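Local coordinates for protein succinyl-CoA ligase (ADP-forming) subunit alpha (Methanosaeta concilii, PDB 6HXI) that is a coenzyme A-binding protein that joins a CoA-ligase region to a largely helical part related to the C-terminal domain of citrate synthase, at residues B[500-505]-B[538-543]; B[516-521]-B[544-549]. All coordinates share one frame; numbering follows the deposited sequence.

Contact 1 of 2, residues B[500-505]-B[538-543]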
loop_
_atom_site.group_PDB
_atom_site.type_symbol
_atom_site.label_atom_id
_atom_site.label_comp_id
_atom_site.label_asym_id
_atom_site.label_seq_id
_atom_site.Cartn_x
_atom_site.Cartn_y
_atom_site.Cartn_z
ATOM N N LYS B 500 -20.711 -9.950 -22.715
ATOM C CA LYS B 500 -21.959 -9.643 -22.016
ATOM C C LYS B 500 -21.869 -8.371 -21.149
ATOM O O LYS B 500 -22.827 -7.600 -21.138
ATOM C CB LYS B 500 -22.478 -10.838 -21.206
ATOM C CG LYS B 500 -23.993 -11.031 -21.359
ATOM C CD LYS B 500 -24.370 -11.845 -22.612
ATOM C CE LYS B 500 -25.594 -12.692 -22.360
ATOM N NZ LYS B 500 -25.620 -13.919 -23.207
ATOM N N ARG B 501 -20.707 -8.141 -20.487
ATOM C CA ARG B 501 -20.443 -6.984 -19.624
ATOM C C ARG B 501 -20.713 -5.679 -20.372
ATOM O O ARG B 501 -21.320 -4.770 -19.801
ATOM C CB ARG B 501 -19.000 -6.990 -19.100
ATOM C CG ARG B 501 -18.575 -8.237 -18.324
ATOM C CD ARG B 501 -17.273 -8.034 -17.541
ATOM N NE ARG B 501 -16.056 -8.168 -18.355
ATOM C CZ ARG B 501 -14.862 -7.691 -17.995
ATOM N NH1 ARG B 501 -14.714 -7.042 -16.841
ATOM N NH2 ARG B 501 -13.815 -7.830 -18.798
ATOM N N VAL B 502 -20.299 -5.614 -21.659
ATOM C CA VAL B 502 -20.440 -4.483 -22.586
ATOM C C VAL B 502 -21.865 -4.315 -22.946
ATOM O O VAL B 502 -22.368 -3.196 -22.937
ATOM C CB VAL B 502 -19.569 -4.671 -23.872
ATOM C CG1 VAL B 502 -19.913 -3.659 -24.964
ATOM C CG2 VAL B 502 -18.082 -4.646 -23.564
ATOM N N GLN B 503 -22.518 -5.404 -23.326
ATOM C CA GLN B 503 -23.889 -5.340 -23.798
ATOM C C GLN B 503 -24.844 -4.918 -22.706
ATOM O O GLN B 503 -25.731 -4.117 -22.972
ATOM C CB GLN B 503 -24.319 -6.643 -24.491
ATOM C CG GLN B 503 -25.453 -6.482 -25.528
ATOM C CD GLN B 503 -25.325 -5.296 -26.475
ATOM O OE1 GLN B 503 -24.471 -5.260 -27.386
ATOM N NE2 GLN B 503 -26.198 -4.307 -26.278
ATOM N N LEU B 504 -24.607 -5.388 -21.472
ATOM C CA LEU B 504 -25.391 -4.994 -20.299
ATOM C C LEU B 504 -25.296 -3.464 -20.070
ATOM O O LEU B 504 -26.316 -2.826 -19.865
ATOM C CB LEU B 504 -24.919 -5.770 -19.054
ATOM C CG LEU B 504 -25.416 -7.229 -18.990
ATOM C CD1 LEU B 504 -24.335 -8.181 -18.403
ATOM C CD2 LEU B 504 -26.741 -7.328 -18.234
ATOM N N LEU B 505 -24.082 -2.892 -20.205
ATOM C CA LEU B 505 -23.792 -1.455 -20.042
ATOM C C LEU B 505 -24.385 -0.614 -21.140
ATOM O O LEU B 505 -25.062 0.374 -20.864
ATOM C CB LEU B 505 -22.285 -1.205 -19.918
ATOM C CG LEU B 505 -21.602 -1.640 -18.648
ATOM C CD1 LEU B 505 -20.115 -1.689 -18.829
ATOM C CD2 LEU B 505 -21.958 -0.734 -17.464
ATOM N N LEU B 538 -15.835 -2.745 -29.005
ATOM C CA LEU B 538 -15.765 -1.803 -27.907
ATOM C C LEU B 538 -15.770 -2.703 -26.666
ATOM O O LEU B 538 -16.705 -3.483 -26.478
ATOM C CB LEU B 538 -17.005 -0.908 -27.970
ATOM C CG LEU B 538 -16.990 0.400 -27.217
ATOM C CD1 LEU B 538 -15.784 1.303 -27.620
ATOM C CD2 LEU B 538 -18.322 1.114 -27.406
ATOM N N ASN B 539 -14.652 -2.725 -25.935
ATOM C CA ASN B 539 -14.508 -3.555 -24.752
ATOM C C ASN B 539 -15.160 -2.874 -23.497
ATOM O O ASN B 539 -15.693 -1.764 -23.609
ATOM C CB ASN B 539 -13.029 -3.950 -24.545
ATOM C CG ASN B 539 -12.090 -2.829 -24.163
ATOM O OD1 ASN B 539 -12.412 -1.940 -23.389
ATOM N ND2 ASN B 539 -10.869 -2.887 -24.646
ATOM N N VAL B 540 -15.132 -3.560 -22.332
ATOM C CA VAL B 540 -15.740 -3.109 -21.065
ATOM C C VAL B 540 -15.156 -1.780 -20.606
ATOM O O VAL B 540 -15.929 -0.902 -20.218
ATOM C CB VAL B 540 -15.719 -4.190 -19.926
ATOM C CG1 VAL B 540 -16.588 -3.776 -18.750
ATOM C CG2 VAL B 540 -16.231 -5.515 -20.452
ATOM N N ASP B 541 -13.809 -1.640 -20.636
ATOM C CA ASP B 541 -13.123 -0.425 -20.228
ATOM C C ASP B 541 -13.500 0.775 -21.085
ATOM O O ASP B 541 -13.738 1.844 -20.536
ATOM C CB ASP B 541 -11.597 -0.624 -20.158
ATOM C CG ASP B 541 -11.168 -1.500 -18.988
ATOM O OD1 ASP B 541 -11.999 -2.309 -18.514
ATOM O OD2 ASP B 541 -10.002 -1.388 -18.557
ATOM N N GLY B 542 -13.613 0.568 -22.391
ATOM C CA GLY B 542 -14.037 1.601 -23.328
ATOM C C GLY B 542 -15.440 2.056 -23.052
ATOM O O GLY B 542 -15.708 3.258 -22.964
ATOM N N CYS B 543 -16.323 1.079 -22.870
ATOM C CA CYS B 543 -17.728 1.253 -22.580
ATOM C C CYS B 543 -17.956 2.117 -21.319
ATOM O O CYS B 543 -18.782 3.016 -21.359
ATOM C CB CYS B 543 -18.393 -0.110 -22.448
ATOM S SG CYS B 543 -20.182 -0.064 -22.636
#
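Apolar packing carries most of this contact between 500-505 and 538-543, with Val502 and Val540 at its middle. Val502 CG2, anti to its own carbonyl carbon, pushes into the turn that opens the second helix: it lies 3.4 Å from Val540 N and equally near the carbonyl carbon of Asn539, and it also meets Val540 CG2 at 3.7 Å. Cys543 SG, anti to its backbone N (chi1 -161°), reaches Leu505 CB at 3.6 Å. The Leu505 and Val540 side chains cross at about a right angle, with Leu505 CD1 4.1 Å from Val540 CG1. Here the start of helix 500-512 packs on the start of helix 540-555 within the helical bundle related to the citrate synthase C-terminal domain, and Ile411 of helix 399-412 touches Arg501, Leu505 and Val540 alike. Arg501 joins the apolar packing: its chain, bent at chi3 (-81°), meets Val540 CG2 with CB and NE, both at 3.4 Å, and that methyl lies over one guanidinium face, toward its rim. No hydrogen bond crosses between the segments. Asn539 N-caps the second helix; its OD1 accepts from Gly542 N at 3.0 Å, nearly straight at 163° and in the carbonyl plane, while ND2 is tied to Gly489 O.

Contact 2 of 2, residues B[516-521]-B[544-549]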
loop_
_atom_site.group_PDB
_atom_site.type_symbol
_atom_site.label_atom_id
_atom_site.label_comp_id
_atom_site.label_asym_id
_atom_site.label_seq_id
_atom_site.Cartn_x
_atom_site.Cartn_y
_atom_site.Cartn_z
ATOM N N THR B 516 -26.724 9.935 -25.352
ATOM C CA THR B 516 -25.629 8.973 -25.573
ATOM C C THR B 516 -24.837 9.428 -26.818
ATOM O O THR B 516 -24.588 8.613 -27.705
ATOM C CB THR B 516 -26.176 7.526 -25.757
ATOM O OG1 THR B 516 -26.924 7.459 -26.969
ATOM C CG2 THR B 516 -27.049 7.033 -24.584
ATOM N N GLU B 517 -24.466 10.726 -26.904
ATOM C CA GLU B 517 -23.722 11.303 -28.038
ATOM C C GLU B 517 -22.317 10.682 -28.218
ATOM O O GLU B 517 -21.932 10.333 -29.343
ATOM C CB GLU B 517 -23.620 12.821 -27.864
ATOM C CG GLU B 517 -23.324 13.588 -29.148
ATOM C CD GLU B 517 -23.085 15.086 -29.021
ATOM O OE1 GLU B 517 -22.567 15.533 -27.968
ATOM O OE2 GLU B 517 -23.352 15.804 -30.011
ATOM N N LEU B 518 -21.558 10.526 -27.111
ATOM C CA LEU B 518 -20.232 9.946 -27.219
ATOM C C LEU B 518 -20.329 8.443 -27.494
ATOM O O LEU B 518 -19.495 7.900 -28.235
ATOM C CB LEU B 518 -19.356 10.314 -26.031
ATOM C CG LEU B 518 -17.856 10.014 -26.186
ATOM C CD1 LEU B 518 -17.257 10.702 -27.401
ATOM C CD2 LEU B 518 -17.103 10.339 -24.914
ATOM N N LEU B 519 -21.427 7.802 -27.024
ATOM C CA LEU B 519 -21.644 6.393 -27.332
ATOM C C LEU B 519 -21.960 6.203 -28.822
ATOM O O LEU B 519 -21.396 5.299 -29.440
ATOM C CB LEU B 519 -22.677 5.720 -26.423
ATOM C CG LEU B 519 -23.057 4.276 -26.808
ATOM C CD1 LEU B 519 -21.926 3.286 -26.480
ATOM C CD2 LEU B 519 -24.342 3.862 -26.129
ATOM N N ASN B 520 -22.768 7.106 -29.416
ATOM C CA ASN B 520 -23.093 7.014 -30.838
ATOM C C ASN B 520 -21.837 7.180 -31.709
ATOM O O ASN B 520 -21.653 6.429 -32.668
ATOM C CB ASN B 520 -24.236 7.956 -31.239
ATOM C CG ASN B 520 -25.577 7.687 -30.563
ATOM O OD1 ASN B 520 -25.939 6.553 -30.194
ATOM N ND2 ASN B 520 -26.360 8.745 -30.404
ATOM N N TYR B 521 -20.937 8.099 -31.323
ATOM C CA TYR B 521 -19.644 8.292 -31.987
ATOM C C TYR B 521 -18.807 7.012 -31.800
ATOM O O TYR B 521 -18.254 6.481 -32.764
ATOM C CB TYR B 521 -18.929 9.517 -31.353
ATOM C CG TYR B 521 -17.613 9.895 -32.019
ATOM C CD1 TYR B 521 -17.581 10.776 -33.100
ATOM C CD2 TYR B 521 -16.402 9.381 -31.561
ATOM C CE1 TYR B 521 -16.382 11.123 -33.715
ATOM C CE2 TYR B 521 -15.192 9.721 -32.172
ATOM C CZ TYR B 521 -15.190 10.582 -33.258
ATOM O OH TYR B 521 -14.008 10.908 -33.879
ATOM N N ILE B 544 -17.196 1.872 -20.233
ATOM C CA ILE B 544 -17.325 2.606 -18.970
ATOM C C ILE B 544 -16.879 4.061 -19.136
ATOM O O ILE B 544 -17.638 4.945 -18.758
ATOM C CB ILE B 544 -16.626 1.876 -17.786
ATOM C CG1 ILE B 544 -17.331 0.529 -17.478
ATOM C CG2 ILE B 544 -16.507 2.753 -16.516
ATOM C CD1 ILE B 544 -16.397 -0.451 -16.782
ATOM N N GLY B 545 -15.678 4.285 -19.688
ATOM C CA GLY B 545 -15.152 5.625 -19.907
ATOM C C GLY B 545 -16.057 6.498 -20.767
ATOM O O GLY B 545 -16.378 7.625 -20.393
ATOM N N ILE B 546 -16.520 5.958 -21.897
ATOM C CA ILE B 546 -17.371 6.667 -22.830
ATOM C C ILE B 546 -18.747 6.942 -22.218
ATOM O O ILE B 546 -19.234 8.075 -22.307
ATOM C CB ILE B 546 -17.446 5.881 -24.177
ATOM C CG1 ILE B 546 -16.113 5.975 -24.938
ATOM C CG2 ILE B 546 -18.663 6.305 -25.036
ATOM C CD1 ILE B 546 -15.770 4.699 -25.814
ATOM N N LEU B 547 -19.381 5.918 -21.601
ATOM C CA LEU B 547 -20.716 6.128 -21.025
ATOM C C LEU B 547 -20.686 7.046 -19.829
ATOM O O LEU B 547 -21.666 7.723 -19.554
ATOM C CB LEU B 547 -21.428 4.806 -20.707
ATOM C CG LEU B 547 -21.793 3.964 -21.930
ATOM C CD1 LEU B 547 -22.352 2.641 -21.510
ATOM C CD2 LEU B 547 -22.745 4.689 -22.812
ATOM N N PHE B 548 -19.535 7.095 -19.135
ATOM C CA PHE B 548 -19.409 7.995 -17.997
ATOM C C PHE B 548 -19.403 9.472 -18.441
ATOM O O PHE B 548 -20.076 10.293 -17.808
ATOM C CB PHE B 548 -18.256 7.640 -17.081
ATOM C CG PHE B 548 -18.655 7.939 -15.658
ATOM C CD1 PHE B 548 -18.506 9.217 -15.132
ATOM C CD2 PHE B 548 -19.227 6.959 -14.862
ATOM C CE1 PHE B 548 -18.918 9.512 -13.831
ATOM C CE2 PHE B 548 -19.663 7.254 -13.570
ATOM C CZ PHE B 548 -19.503 8.528 -13.061
ATOM N N ILE B 549 -18.759 9.777 -19.588
ATOM C CA ILE B 549 -18.819 11.116 -20.212
ATOM C C ILE B 549 -20.283 11.412 -20.589
ATOM O O ILE B 549 -20.769 12.517 -20.344
ATOM C CB ILE B 549 -17.887 11.265 -21.464
ATOM C CG1 ILE B 549 -16.398 10.920 -21.140
ATOM C CG2 ILE B 549 -18.038 12.669 -22.131
ATOM C CD1 ILE B 549 -15.872 11.619 -19.980
#
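With chi1 of -167° at Leu518 and 173° at Leu519, CG is anti to the backbone N in both leucines, and their branched ends diverge from adjacent positions of helix 517-530, one to Ile549 and the other to Leu547 of helix 540-555. Leu518 sends CD2 against the branch point of Ile549, 3.7 Å from Ile549 CB, and comes as near to its CG2. From the facing helix comes the CG2 methyl of Ile546, anti to Ile546 N, which sits against the backbone between the two leucines, 3.7 Å from both Leu518 C and Leu519 N; the Leu518 and Ile546 side chains cross at about a right angle. Leu519 wraps its CB, CG and both methyls around a single atom, Leu547 CD2, which is 3.8 Å from Leu519 CB. The segments run roughly antiparallel, at 142°, and their axes approach to 8.3 Å, a helix pair of the citrate synthase-like helical part. Asp550 OD1 accepts from Leu518 N and OD2 from Leu519 N, so one carboxylate engages two N-H groups of the first turn of helix 517-530. With no hydrogen bond between them, the segments meet by van der Waals packing of aliphatic groups, and Asp550 supplies a polar tie between the helices.

In the fold
Helix 540-555 is common to both contacts: its first turn meets helix 500-512 in contact 1, and the following turns meet helix 517-530 in contact 2, the next helix along the chain. The two centres lie 11 Å apart and the apolar packing runs on between them, with Leu505 CD1 3.8 Å from Ile544 CG1 and Leu538 CD1 3.8 Å from Ile546 CD1. Leu505 O also approaches Leu547 CD1 at 3.6 Å. Bound coenzyme A is nearer to contact 1, about 7 Å from the side chain of Asn539, against about 11 Å from that of Ile546 in contact 2. Contact 1 also borders a second subunit, whose Leu374 packs on Arg501.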